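Manganese-binding protein (Chlamydia trachomatis, PDB 6NSI) binds iron, manganese and nickel ions, with a preference for ferrous iron, and delivers them to the membrane permease of an ABC transporter for import. Local coordinates at residues 5-10 against 60-65; 108-113 against 141-146; 120-125 against 131-136; 149-154 against 176-181; 196-199 against 205-208. All coordinates share one frame; numbering follows the deposited sequence.

Contact 1. Residues 5-10 against 60-65; sequences LSMNRM and GLEHSA
Met-7 and Glu-62 meet in a small buried contact of mixed character, bridged by one water, between the turn that joins strand 3-6 to helix 9-19 and the loop that follows strand 54-56. Met-7 wraps back on itself, bent at chi2 and chi3, which brings its methyl CE to 3.7 Å from Glu-62 CG. Met-7 CG lies 3.7 Å from Glu-62 OE2, and the two chains meet at a slant. The carboxylate is held from its own side of the contact: OE2 accepts from Asn-57 N and OE1 from Gly-58 N, both just after strand 54-56. Water 1 joins the segments, accepting from Asn-8 ND2 at 3.0 Å and donating to Glu-62 OE2 at 3.1 Å. Asn-8 is the N-cap of helix 9-19, its OD1 accepting from Ile-11 N. The amide is therefore shared out, oxygen to the helix and nitrogen to the water. The Leu-61 and Asn-8 side chains cross at about a right angle, CD2 of the leucine 3.7 Å from Asn-8 ND2. Beyond it, the Leu-61 side chain lies about 5 Å from the iron and about 4 Å from that of His-36, a metal ligand. Loops at the C-terminal ends of parallel strands commonly form binding sites in alpha/beta folds, and here Leu-61 brings such a loop to the metal site of a cluster 9 solute-binding protein.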
# COMPACT_ATOMS: atom_id res chain seq x y z
N LEU A 5 13.69 10.55 -9.05
CA LEU A 5 13.39 9.13 -9.13
C LEU A 5 12.51 8.70 -7.96
O LEU A 5 12.79 9.03 -6.80
CB LEU A 5 14.68 8.29 -9.14
CG LEU A 5 14.47 6.77 -9.24
CD1 LEU A 5 13.75 6.42 -10.51
CD2 LEU A 5 15.76 5.97 -9.15
N SER A 6 11.44 7.98 -8.28
CA SER A 6 10.61 7.32 -7.28
C SER A 6 10.72 5.81 -7.45
O SER A 6 10.73 5.30 -8.58
CB SER A 6 9.15 7.75 -7.39
OG SER A 6 8.99 9.14 -7.13
N MET A 7 10.77 5.08 -6.33
CA MET A 7 10.93 3.63 -6.42
C MET A 7 9.73 2.96 -7.09
O MET A 7 9.91 2.02 -7.88
CB MET A 7 11.17 3.04 -5.03
CG MET A 7 12.62 3.15 -4.56
SD MET A 7 13.77 2.34 -5.69
CE MET A 7 13.09 0.68 -5.74
N ASN A 8 8.51 3.44 -6.83
CA ASN A 8 7.30 2.77 -7.30
C ASN A 8 6.23 3.82 -7.61
O ASN A 8 6.43 5.02 -7.40
CB ASN A 8 6.81 1.74 -6.27
CG ASN A 8 6.45 2.38 -4.92
OD1 ASN A 8 5.60 3.28 -4.84
ND2 ASN A 8 7.06 1.88 -3.86
N ARG A 9 5.06 3.35 -8.10
CA ARG A 9 4.04 4.29 -8.57
C ARG A 9 3.24 4.91 -7.44
O ARG A 9 2.71 6.02 -7.58
CB ARG A 9 3.09 3.60 -9.55
CG ARG A 9 3.69 3.37 -10.92
CD ARG A 9 3.88 4.69 -11.66
NE ARG A 9 2.62 5.40 -11.85
CZ ARG A 9 1.68 5.02 -12.70
NH1 ARG A 9 1.86 3.95 -13.46
NH2 ARG A 9 0.55 5.72 -12.81
N MET A 10 3.12 4.20 -6.31
CA MET A 10 2.43 4.77 -5.16
C MET A 10 3.14 6.03 -4.68
O MET A 10 2.51 7.01 -4.28
CB MET A 10 2.32 3.72 -4.07
CG MET A 10 1.51 2.50 -4.51
SD MET A 10 2.51 1.23 -5.35
CE MET A 10 3.33 0.50 -3.93
N GLY A 60 11.56 -1.86 4.71
CA GLY A 60 11.93 -3.11 4.09
C GLY A 60 11.39 -3.36 2.69
O GLY A 60 11.58 -4.47 2.17
N LEU A 61 10.73 -2.39 2.06
CA LEU A 61 10.14 -2.65 0.75
C LEU A 61 11.21 -2.79 -0.33
O LEU A 61 11.05 -3.56 -1.29
CB LEU A 61 9.16 -1.55 0.38
CG LEU A 61 8.36 -1.88 -0.89
CD1 LEU A 61 7.51 -3.15 -0.67
CD2 LEU A 61 7.50 -0.68 -1.27
N GLU A 62 12.28 -2.01 -0.22
CA GLU A 62 13.40 -2.07 -1.16
C GLU A 62 14.51 -2.97 -0.62
O GLU A 62 15.66 -2.57 -0.51
CB GLU A 62 13.92 -0.65 -1.43
CG GLU A 62 12.89 0.29 -2.10
CD GLU A 62 12.07 1.12 -1.10
OE1 GLU A 62 12.44 1.19 0.10
OE2 GLU A 62 11.05 1.71 -1.51
N HIS A 63 14.18 -4.21 -0.25
CA HIS A 63 15.08 -5.04 0.55
C HIS A 63 15.93 -6.01 -0.27
O HIS A 63 16.72 -6.75 0.31
CB HIS A 63 14.28 -5.82 1.61
CG HIS A 63 13.76 -7.14 1.12
ND1 HIS A 63 14.52 -8.29 1.13
CD2 HIS A 63 12.55 -7.49 0.63
CE1 HIS A 63 13.80 -9.29 0.65
NE2 HIS A 63 12.60 -8.83 0.35
N SER A 64 15.77 -6.02 -1.59
CA SER A 64 16.61 -6.86 -2.43
C SER A 64 18.07 -6.41 -2.36
O SER A 64 18.37 -5.23 -2.15
CB SER A 64 16.12 -6.81 -3.87
OG SER A 64 16.70 -5.72 -4.57
N ALA A 65 18.98 -7.38 -2.53
CA ALA A 65 20.41 -7.09 -2.47
C ALA A 65 20.83 -6.06 -3.51
O ALA A 65 21.75 -5.28 -3.26
CB ALA A 65 21.20 -8.39 -2.66
O HOH W 1 9.59 0.26 -3.84

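Contact 2. Residues 108-113 against 141-146; sequences RVWGAA and SEMEEL
Met-143 reaches from helix 129-154 to the backbone of helix 107-124, its terminal methyl carrying the whole contact. Its CG stands anti to the carbonyl carbon (chi1 -67°) and the next torsion is extended, which carries the sulfur outward; the bend at chi3, 74°, then turns CE onto the opposite helix. The methyl comes to 3.5 Å from Gly-111 N and 3.6 Å from Gly-111 CA, and it is also 3.6 Å from Trp-110 C. Gly-111 has no side chain, so the methyl can settle directly against the main chain at the place where the CA atoms of Gly-111 and Met-143 are 6.4 Å apart.

Trp-110 takes the same methyl at the root of its indole. Its CD1 is 3.9 Å from Met-143 CE, and its CB is 4.1 Å from that atom. The methyl comes to the indole obliquely. Within its own helix, Ala-113 CB sits 3.5 Å above one face of the indole, toward the rim. On the polar side, NE1 donates to Met-10 O of helix 9-19, and the indole meets the ring of Tyr-266.

Met-107 and Val-114 of helix 107-124 and Phe-267 of helix 266-280 also touch Met-143. The seating of a methionine methyl on a glycine packs helix 107-124 on helix 129-154, whose length is consistent with the long helix that spans both lobes in cluster 9 metal-binding proteins.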
# COMPACT_ATOMS: atom_id res chain seq x y z
N ARG A 108 -4.53 8.41 5.50
CA ARG A 108 -4.00 9.41 6.42
C ARG A 108 -2.49 9.28 6.55
O ARG A 108 -1.76 10.28 6.55
CB ARG A 108 -4.65 9.27 7.79
CG ARG A 108 -4.12 10.28 8.81
CD ARG A 108 -4.33 9.80 10.23
NE ARG A 108 -3.33 8.81 10.64
CZ ARG A 108 -2.07 9.11 10.96
NH1 ARG A 108 -1.65 10.37 10.93
NH2 ARG A 108 -1.23 8.14 11.31
N VAL A 109 -1.99 8.04 6.64
CA VAL A 109 -0.54 7.84 6.72
C VAL A 109 0.12 8.27 5.41
O VAL A 109 1.12 8.99 5.42
CB VAL A 109 -0.24 6.37 7.08
CG1 VAL A 109 1.28 6.11 7.16
CG2 VAL A 109 -0.90 5.99 8.42
N TRP A 110 -0.45 7.88 4.26
CA TRP A 110 0.16 8.27 2.99
C TRP A 110 0.09 9.78 2.77
O TRP A 110 0.96 10.35 2.10
CB TRP A 110 -0.50 7.52 1.83
CG TRP A 110 0.44 7.34 0.65
CD1 TRP A 110 0.22 7.74 -0.64
CD2 TRP A 110 1.74 6.71 0.66
NE1 TRP A 110 1.29 7.40 -1.44
CE2 TRP A 110 2.23 6.76 -0.67
CE3 TRP A 110 2.52 6.10 1.65
CZ2 TRP A 110 3.48 6.24 -1.03
CZ3 TRP A 110 3.76 5.58 1.28
CH2 TRP A 110 4.22 5.66 -0.04
N GLY A 111 -0.92 10.44 3.32
CA GLY A 111 -0.92 11.90 3.32
C GLY A 111 0.28 12.45 4.06
O GLY A 111 0.95 13.37 3.58
N ALA A 112 0.56 11.91 5.25
CA ALA A 112 1.78 12.28 5.96
C ALA A 112 3.02 11.98 5.13
O ALA A 112 3.96 12.78 5.08
CB ALA A 112 1.85 11.55 7.30
N ALA A 113 3.05 10.81 4.46
CA ALA A 113 4.13 10.50 3.54
C ALA A 113 4.27 11.58 2.47
O ALA A 113 5.38 12.03 2.16
CB ALA A 113 3.89 9.13 2.89
N SER A 141 -5.06 18.19 0.49
CA SER A 141 -6.47 18.36 0.87
C SER A 141 -7.38 17.43 0.08
O SER A 141 -8.44 17.03 0.57
CB SER A 141 -6.89 19.81 0.66
OG SER A 141 -6.90 20.11 -0.72
N GLU A 142 -6.98 17.07 -1.14
CA GLU A 142 -7.73 16.06 -1.88
C GLU A 142 -7.62 14.70 -1.20
O GLU A 142 -8.60 13.95 -1.14
CB GLU A 142 -7.23 16.01 -3.32
CG GLU A 142 -7.76 17.14 -4.20
CD GLU A 142 -7.12 17.16 -5.58
OE1 GLU A 142 -6.78 18.26 -6.08
OE2 GLU A 142 -6.94 16.08 -6.18
N MET A 143 -6.43 14.38 -0.66
CA MET A 143 -6.23 13.10 0.03
C MET A 143 -6.97 13.05 1.36
O MET A 143 -7.45 11.98 1.76
CB MET A 143 -4.73 12.84 0.24
CG MET A 143 -3.94 12.59 -1.03
SD MET A 143 -2.15 12.54 -0.77
CE MET A 143 -1.97 10.93 0.01
N GLU A 144 -7.07 14.18 2.06
CA GLU A 144 -7.89 14.20 3.26
C GLU A 144 -9.35 13.95 2.93
O GLU A 144 -10.04 13.21 3.64
CB GLU A 144 -7.71 15.52 4.01
CG GLU A 144 -6.36 15.58 4.70
CD GLU A 144 -6.00 16.95 5.26
OE1 GLU A 144 -6.68 17.94 4.91
OE2 GLU A 144 -5.01 17.03 6.02
N GLU A 145 -9.83 14.51 1.82
CA GLU A 145 -11.21 14.24 1.42
C GLU A 145 -11.38 12.78 1.00
O GLU A 145 -12.37 12.14 1.35
CB GLU A 145 -11.62 15.18 0.29
CG GLU A 145 -13.09 15.09 -0.04
CD GLU A 145 -13.49 16.07 -1.11
OE1 GLU A 145 -12.67 16.97 -1.40
OE2 GLU A 145 -14.60 15.94 -1.66
N LEU A 146 -10.41 12.26 0.25
CA LEU A 146 -10.37 10.85 -0.10
C LEU A 146 -10.44 9.96 1.15
O LEU A 146 -11.16 8.96 1.17
CB LEU A 146 -9.08 10.58 -0.88
CG LEU A 146 -8.99 9.52 -1.97
CD1 LEU A 146 -10.33 9.32 -2.65
CD2 LEU A 146 -7.90 9.95 -2.97

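Contact 3. Residues 120-125 against 131-136; sequences ALIQQF and DFQKNA
A helical hairpin is formed where helix 107-124 ends and helix 129-154 begins, and Phe-132 fills the space between its two arms. The short segments run antiparallel, at 171°, with their axes 10.1 Å apart at closest approach. Phe-132 CG is anti to the carbonyl carbon (chi1 -79°), which directs the ring across to the other arm, where Leu-121 and Phe-125 meet the ring and Ile-122 meets its CB.

Leu-121 offers its own CB, 4.0 Å from Phe-132 CD2, in an oblique approach to the ring. Leu-121 O also lies at the ring edge, in the plane. Phe-125, the first residue to depart from helical geometry at the end of its helix, places CD2 at the same ring's edge, 3.7 Å from Phe-132 CE2. Seen from the Phe-125 ring, however, Phe-132 CE2 arrives obliquely. Ile-122 works closer to the root of the phenylalanine: its CG1 lies 3.8 Å from Phe-132 CB, the two side chains sliding past one another in opposite directions.

In the connecting turn, Tyr-128 meets the ring of Phe-132, while Leu-121 continues onto Val-15 and Ile-18 of helix 9-19. The hairpin end is thereby packed against the lobe that holds the parallel sheet.

At the margin, Gln-133 bends at chi2 (54°), and its amide nitrogen donates to Asp-137 OD1, one turn onward. The oxygen of the same amide meets the isoleucine, Gln-133 OE1 coming to 3.2 Å from the methyl carbon Ile-122 CD1.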
# COMPACT_ATOMS: atom_id res chain seq x y z
N ALA A 120 10.78 17.37 1.40
CA ALA A 120 12.02 16.92 0.78
C ALA A 120 12.24 17.59 -0.57
O ALA A 120 13.36 18.01 -0.89
CB ALA A 120 12.00 15.40 0.62
N LEU A 121 11.18 17.68 -1.39
CA LEU A 121 11.33 18.29 -2.71
C LEU A 121 11.67 19.76 -2.58
O LEU A 121 12.56 20.27 -3.27
CB LEU A 121 10.05 18.12 -3.51
CG LEU A 121 9.88 16.79 -4.23
CD1 LEU A 121 8.44 16.65 -4.70
CD2 LEU A 121 10.86 16.65 -5.38
N ILE A 122 10.97 20.45 -1.68
CA ILE A 122 11.20 21.88 -1.47
C ILE A 122 12.60 22.13 -0.95
O ILE A 122 13.25 23.12 -1.31
CB ILE A 122 10.12 22.44 -0.53
CG1 ILE A 122 8.78 22.54 -1.26
CG2 ILE A 122 10.56 23.77 0.06
CD1 ILE A 122 7.60 22.91 -0.38
N GLN A 123 13.11 21.23 -0.10
CA GLN A 123 14.46 21.38 0.42
C GLN A 123 15.51 21.22 -0.69
O GLN A 123 16.57 21.85 -0.63
CB GLN A 123 14.69 20.37 1.56
CG GLN A 123 16.13 20.26 2.06
CD GLN A 123 16.43 21.19 3.23
OE1 GLN A 123 15.52 21.61 3.96
NE2 GLN A 123 17.71 21.53 3.41
N GLN A 124 15.23 20.40 -1.70
CA GLN A 124 16.17 20.23 -2.80
C GLN A 124 16.06 21.35 -3.83
O GLN A 124 17.07 21.70 -4.47
CB GLN A 124 15.96 18.88 -3.48
CG GLN A 124 16.84 18.63 -4.70
CD GLN A 124 18.26 18.26 -4.34
OE1 GLN A 124 18.53 17.82 -3.21
NE2 GLN A 124 19.19 18.43 -5.28
N PHE A 125 14.87 21.91 -4.01
CA PHE A 125 14.61 22.92 -5.04
C PHE A 125 13.93 24.14 -4.41
O PHE A 125 12.71 24.33 -4.57
CB PHE A 125 13.74 22.36 -6.16
CG PHE A 125 14.24 21.06 -6.74
CD1 PHE A 125 15.30 21.05 -7.64
CD2 PHE A 125 13.65 19.86 -6.38
CE1 PHE A 125 15.75 19.87 -8.17
CE2 PHE A 125 14.09 18.67 -6.92
CZ PHE A 125 15.15 18.67 -7.82
N ASP A 131 5.55 26.98 -6.22
CA ASP A 131 4.69 26.11 -7.02
C ASP A 131 4.57 24.73 -6.38
O ASP A 131 3.47 24.16 -6.30
CB ASP A 131 5.23 26.00 -8.44
CG ASP A 131 4.56 26.98 -9.39
OD1 ASP A 131 4.55 26.71 -10.61
OD2 ASP A 131 4.05 28.02 -8.91
N PHE A 132 5.69 24.20 -5.87
CA PHE A 132 5.67 22.92 -5.19
C PHE A 132 4.67 22.93 -4.04
O PHE A 132 3.89 21.99 -3.87
CB PHE A 132 7.06 22.58 -4.66
CG PHE A 132 7.99 22.05 -5.71
CD1 PHE A 132 7.63 22.06 -7.06
CD2 PHE A 132 9.23 21.52 -5.36
CE1 PHE A 132 8.49 21.57 -8.03
CE2 PHE A 132 10.09 21.03 -6.32
CZ PHE A 132 9.72 21.05 -7.65
N GLN A 133 4.68 24.00 -3.24
CA GLN A 133 3.85 24.04 -2.05
C GLN A 133 2.38 24.17 -2.42
O GLN A 133 1.53 23.48 -1.84
CB GLN A 133 4.28 25.19 -1.14
CG GLN A 133 3.62 25.17 0.21
CD GLN A 133 3.79 23.85 0.92
OE1 GLN A 133 4.91 23.46 1.28
NE2 GLN A 133 2.69 23.13 1.12
N LYS A 134 2.07 25.02 -3.40
CA LYS A 134 0.70 25.15 -3.91
C LYS A 134 0.12 23.79 -4.30
O LYS A 134 -1.00 23.44 -3.90
CB LYS A 134 0.68 26.09 -5.12
CG LYS A 134 -0.59 26.92 -5.25
CD LYS A 134 -0.99 27.53 -3.91
CE LYS A 134 -1.68 28.88 -4.09
NZ LYS A 134 -2.57 29.22 -2.94
N ASN A 135 0.87 23.03 -5.10
CA ASN A 135 0.40 21.72 -5.55
C ASN A 135 0.30 20.73 -4.40
O ASN A 135 -0.62 19.90 -4.36
CB ASN A 135 1.33 21.18 -6.63
CG ASN A 135 1.58 22.18 -7.72
OD1 ASN A 135 0.91 23.20 -7.80
ND2 ASN A 135 2.58 21.89 -8.56
N ALA A 136 1.26 20.79 -3.47
CA ALA A 136 1.20 19.98 -2.26
C ALA A 136 -0.07 20.26 -1.48
O ALA A 136 -0.81 19.34 -1.10
CB ALA A 136 2.44 20.24 -1.40

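Contact 4. Residues 149-154 against 176-181; sequences WAARSL and RRYLSS
Tyr-178 packs on the last turns of helix 129-154 in this cluster 9 solute-binding fold, and so joins the C-terminal part of that helix to the end of helix 172-178. The apolar contacts come first. Leu-154 presses its CD1 methyl onto the root of the tyrosine, 3.4 Å from Tyr-178 CB and 3.6 Å from Tyr-178 CG, a tight fit. Farther out along the same ring, Ala-151 CA lies 3.8 Å from Tyr-178 CD1, and Ala-150 CB is 3.9 Å from Tyr-178 CE1. All three approach the ring obliquely. The small alanines let the aromatic ring come close to the helix, where the CA atoms of Ala-151 and Tyr-178 are only 5.5 Å apart. Arg-177 CG lies over the centre of one ring face, 3.7 Å above its plane, which would limit how the ring can turn.

Polar bonds hold the far end. Tyr-178 OH is hydrogen-bonded to Asp-147 OD1 and to Met-107 N, while the other carboxylate oxygen of Asp-147 forms a salt bridge with Arg-177 NH2. One aspartate thus bonds to both neighbours, and the phenol bridges helix 129-154 to the start of helix 107-124.

Water-mediated bonds make up the third group. They tie together main-chain carbonyls near the C-terminal end of each helix, with water as the donor throughout. Water 2 links Ala-151 O to Tyr-178 O, and water 3 joins Leu-154 O to the same tyrosine carbonyl, 2.8 Å from Tyr-178 O.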
# COMPACT_ATOMS: atom_id res chain seq x y z
N TRP A 149 -13.93 10.07 2.66
CA TRP A 149 -14.80 9.29 1.79
C TRP A 149 -14.62 7.79 2.03
O TRP A 149 -15.60 7.04 2.09
CB TRP A 149 -14.52 9.62 0.32
CG TRP A 149 -15.16 8.64 -0.63
CD1 TRP A 149 -16.47 8.61 -1.02
CD2 TRP A 149 -14.52 7.54 -1.29
NE1 TRP A 149 -16.68 7.57 -1.89
CE2 TRP A 149 -15.50 6.89 -2.08
CE3 TRP A 149 -13.21 7.05 -1.30
CZ2 TRP A 149 -15.21 5.77 -2.86
CZ3 TRP A 149 -12.91 5.94 -2.09
CH2 TRP A 149 -13.92 5.31 -2.86
N ALA A 150 -13.37 7.34 2.14
CA ALA A 150 -13.10 5.91 2.38
C ALA A 150 -13.67 5.46 3.71
O ALA A 150 -14.38 4.45 3.80
CB ALA A 150 -11.59 5.64 2.31
N ALA A 151 -13.39 6.23 4.78
CA ALA A 151 -13.85 5.86 6.10
C ALA A 151 -15.37 5.79 6.14
O ALA A 151 -15.95 4.86 6.71
CB ALA A 151 -13.32 6.85 7.14
N ARG A 152 -16.04 6.75 5.50
CA ARG A 152 -17.50 6.76 5.48
C ARG A 152 -18.05 5.59 4.68
O ARG A 152 -18.99 4.91 5.13
CB ARG A 152 -18.01 8.09 4.92
CG ARG A 152 -17.98 9.25 5.93
CD ARG A 152 -17.84 10.63 5.24
NE ARG A 152 -18.23 10.56 3.83
CZ ARG A 152 -17.68 11.28 2.84
NH1 ARG A 152 -16.69 12.13 3.09
NH2 ARG A 152 -18.12 11.12 1.59
N SER A 153 -17.48 5.32 3.50
CA SER A 153 -17.95 4.20 2.69
C SER A 153 -17.70 2.87 3.39
O SER A 153 -18.60 2.03 3.48
CB SER A 153 -17.25 4.20 1.32
OG SER A 153 -17.53 5.39 0.60
N LEU A 154 -16.49 2.68 3.90
CA LEU A 154 -16.17 1.41 4.54
C LEU A 154 -16.95 1.23 5.83
O LEU A 154 -17.17 0.09 6.25
CB LEU A 154 -14.66 1.33 4.76
CG LEU A 154 -13.89 1.22 3.42
CD1 LEU A 154 -12.39 1.54 3.54
CD2 LEU A 154 -14.08 -0.15 2.81
N ARG A 176 -6.80 -1.87 10.03
CA ARG A 176 -6.73 -1.21 11.34
C ARG A 176 -7.42 0.16 11.30
O ARG A 176 -8.13 0.53 12.25
CB ARG A 176 -5.25 -1.08 11.75
CG ARG A 176 -5.02 -0.69 13.23
CD ARG A 176 -3.52 -0.44 13.53
NE ARG A 176 -2.95 0.63 12.71
CZ ARG A 176 -1.70 1.11 12.81
NH1 ARG A 176 -0.85 0.60 13.70
NH2 ARG A 176 -1.30 2.11 12.02
N ARG A 177 -7.23 0.93 10.22
CA ARG A 177 -7.84 2.25 10.13
C ARG A 177 -9.34 2.17 9.83
O ARG A 177 -10.14 2.79 10.53
CB ARG A 177 -7.16 3.11 9.06
CG ARG A 177 -7.88 4.48 8.91
CD ARG A 177 -6.99 5.57 8.36
NE ARG A 177 -7.59 6.91 8.41
CZ ARG A 177 -7.44 7.76 9.43
NH1 ARG A 177 -6.75 7.41 10.51
NH2 ARG A 177 -7.99 8.98 9.39
N TYR A 178 -9.72 1.44 8.79
CA TYR A 178 -11.05 1.59 8.19
C TYR A 178 -12.04 0.51 8.58
O TYR A 178 -13.25 0.71 8.40
CB TYR A 178 -10.98 1.57 6.66
CG TYR A 178 -10.16 2.70 6.08
CD1 TYR A 178 -10.54 4.03 6.27
CD2 TYR A 178 -9.00 2.43 5.36
CE1 TYR A 178 -9.78 5.06 5.75
CE2 TYR A 178 -8.25 3.44 4.83
CZ TYR A 178 -8.64 4.76 5.01
OH TYR A 178 -7.86 5.77 4.47
N LEU A 179 -11.57 -0.65 9.04
CA LEU A 179 -12.45 -1.78 9.29
C LEU A 179 -12.62 -2.05 10.78
O LEU A 179 -13.41 -2.93 11.15
CB LEU A 179 -11.91 -3.04 8.59
CG LEU A 179 -11.95 -3.02 7.05
CD1 LEU A 179 -11.47 -4.35 6.46
CD2 LEU A 179 -13.32 -2.65 6.51
N SER A 180 -11.92 -1.31 11.63
CA SER A 180 -11.83 -1.63 13.05
C SER A 180 -12.27 -0.44 13.89
O SER A 180 -12.16 0.71 13.48
CB SER A 180 -10.40 -2.01 13.43
OG SER A 180 -9.88 -2.91 12.44
N SER A 181 -12.73 -0.75 15.09
CA SER A 181 -13.18 0.23 16.07
C SER A 181 -12.01 0.77 16.88
O SER A 181 -10.92 0.17 16.93
CB SER A 181 -14.19 -0.39 17.02
OG SER A 181 -13.51 -1.25 17.93
O HOH W 2 -14.03 3.35 8.33
O HOH W 3 -15.82 -0.35 8.78

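Contact 5. Residues 196-199 against 205-208; sequences SPEG and QISI
Glu-198 lies across Ile-206 at about a right angle, and its chain can be followed outward atom by atom. CB starts the contact, 3.9 Å from Ile-206 CD1. With CG anti to the backbone N (chi1 -179°) and a bend at chi2 (65°), the chain brings its carboxylate across the isoleucine, and CD comes to 3.9 Å from Ile-206 CG1. At the tip the two oxygens part in role. OE2 rests against hydrocarbon, 3.6 Å from Ile-206 CG1 and 3.7 Å from Ile-206 CD1. OE1 turns back to the next residue and accepts from Gly-199 N at 3.0 Å through its anti lone pair, a bond with an angle of 148° at the hydrogen that fixes the carboxylate's rotation. A second internal bond, from Ser-196 OG to Glu-198 O at 2.7 Å, closes Ser-196 onto the carbonyl of Glu-198. The other branch of the isoleucine, CG2, is 4.1 Å from Pro-197 CB.

Glu-198 also touches His-168, an iron ligand, which makes it a second-shell neighbour of the metal. Both segments belong to the loop between strand 194-195 and helix 208-221, with Ser-207 as N-cap of that helix, and Pro-197 and Ile-206 both pack on Ala-236 of helix 235-242.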
# COMPACT_ATOMS: atom_id res chain seq x y z
N SER A 196 -4.61 -13.69 5.45
CA SER A 196 -4.15 -14.01 4.11
C SER A 196 -3.25 -15.23 4.22
O SER A 196 -2.57 -15.40 5.24
CB SER A 196 -3.40 -12.83 3.46
OG SER A 196 -2.27 -12.43 4.22
N PRO A 197 -3.25 -16.11 3.22
CA PRO A 197 -2.38 -17.31 3.31
C PRO A 197 -0.91 -16.96 3.15
O PRO A 197 -0.05 -17.65 3.72
CB PRO A 197 -2.89 -18.20 2.17
CG PRO A 197 -3.49 -17.25 1.17
CD PRO A 197 -4.01 -16.04 1.96
N GLU A 198 -0.60 -15.91 2.42
CA GLU A 198 0.76 -15.40 2.27
C GLU A 198 1.00 -14.26 3.25
O GLU A 198 0.08 -13.50 3.58
CB GLU A 198 0.97 -14.93 0.83
CG GLU A 198 2.38 -14.39 0.52
CD GLU A 198 3.45 -15.45 0.63
OE1 GLU A 198 3.90 -15.72 1.77
OE2 GLU A 198 3.82 -16.02 -0.43
N GLY A 199 2.25 -14.13 3.71
CA GLY A 199 2.62 -13.09 4.66
C GLY A 199 2.87 -11.74 4.02
O GLY A 199 2.22 -11.37 3.03
N GLN A 205 7.08 -19.27 0.88
CA GLN A 205 6.34 -20.45 0.47
C GLN A 205 5.04 -20.57 1.26
O GLN A 205 5.04 -20.43 2.49
CB GLN A 205 7.19 -21.70 0.68
CG GLN A 205 6.77 -22.89 -0.15
CD GLN A 205 6.93 -22.65 -1.64
OE1 GLN A 205 7.92 -22.06 -2.08
NE2 GLN A 205 5.95 -23.10 -2.42
N ILE A 206 3.93 -20.86 0.57
CA ILE A 206 2.63 -21.04 1.21
C ILE A 206 2.37 -22.53 1.42
O ILE A 206 2.44 -23.32 0.47
CB ILE A 206 1.50 -20.42 0.37
CG1 ILE A 206 1.76 -18.92 0.13
CG2 ILE A 206 0.14 -20.69 1.05
CD1 ILE A 206 0.94 -18.31 -1.02
N SER A 207 2.02 -22.90 2.65
CA SER A 207 1.93 -24.29 3.07
C SER A 207 0.47 -24.71 3.21
O SER A 207 -0.44 -23.88 3.25
CB SER A 207 2.67 -24.49 4.39
OG SER A 207 1.81 -24.19 5.49
N ILE A 208 0.25 -26.03 3.32
CA ILE A 208 -1.09 -26.54 3.62
C ILE A 208 -1.60 -25.97 4.95
O ILE A 208 -2.80 -25.78 5.12
CB ILE A 208 -1.11 -28.09 3.62
CG1 ILE A 208 -2.56 -28.61 3.75
CG2 ILE A 208 -0.22 -28.67 4.73
CD1 ILE A 208 -3.50 -28.13 2.66

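Contacts 2, 3 and 4 share helix 129-154, which runs through contacts 3, 2 and 4 in turn: contact 3 ties its start to the end of helix 107-124, contact 2 joins the same two helices 16 Å farther on between centres, and contact 4 packs its last turns against helix 172-178. In sequence contact 3 falls between the two segments of contact 2. Contact 1 precedes them all, on the parallel-sheet side, and adjoins contact 2 through helix 9-19. Contact 5 comes last, its centre 42 Å from that of contact 3. Contacts 1 and 5, 23 Å apart between centres, bring loops from separate parts of the chain near the iron, consistent with a two-lobed solute-binding protein.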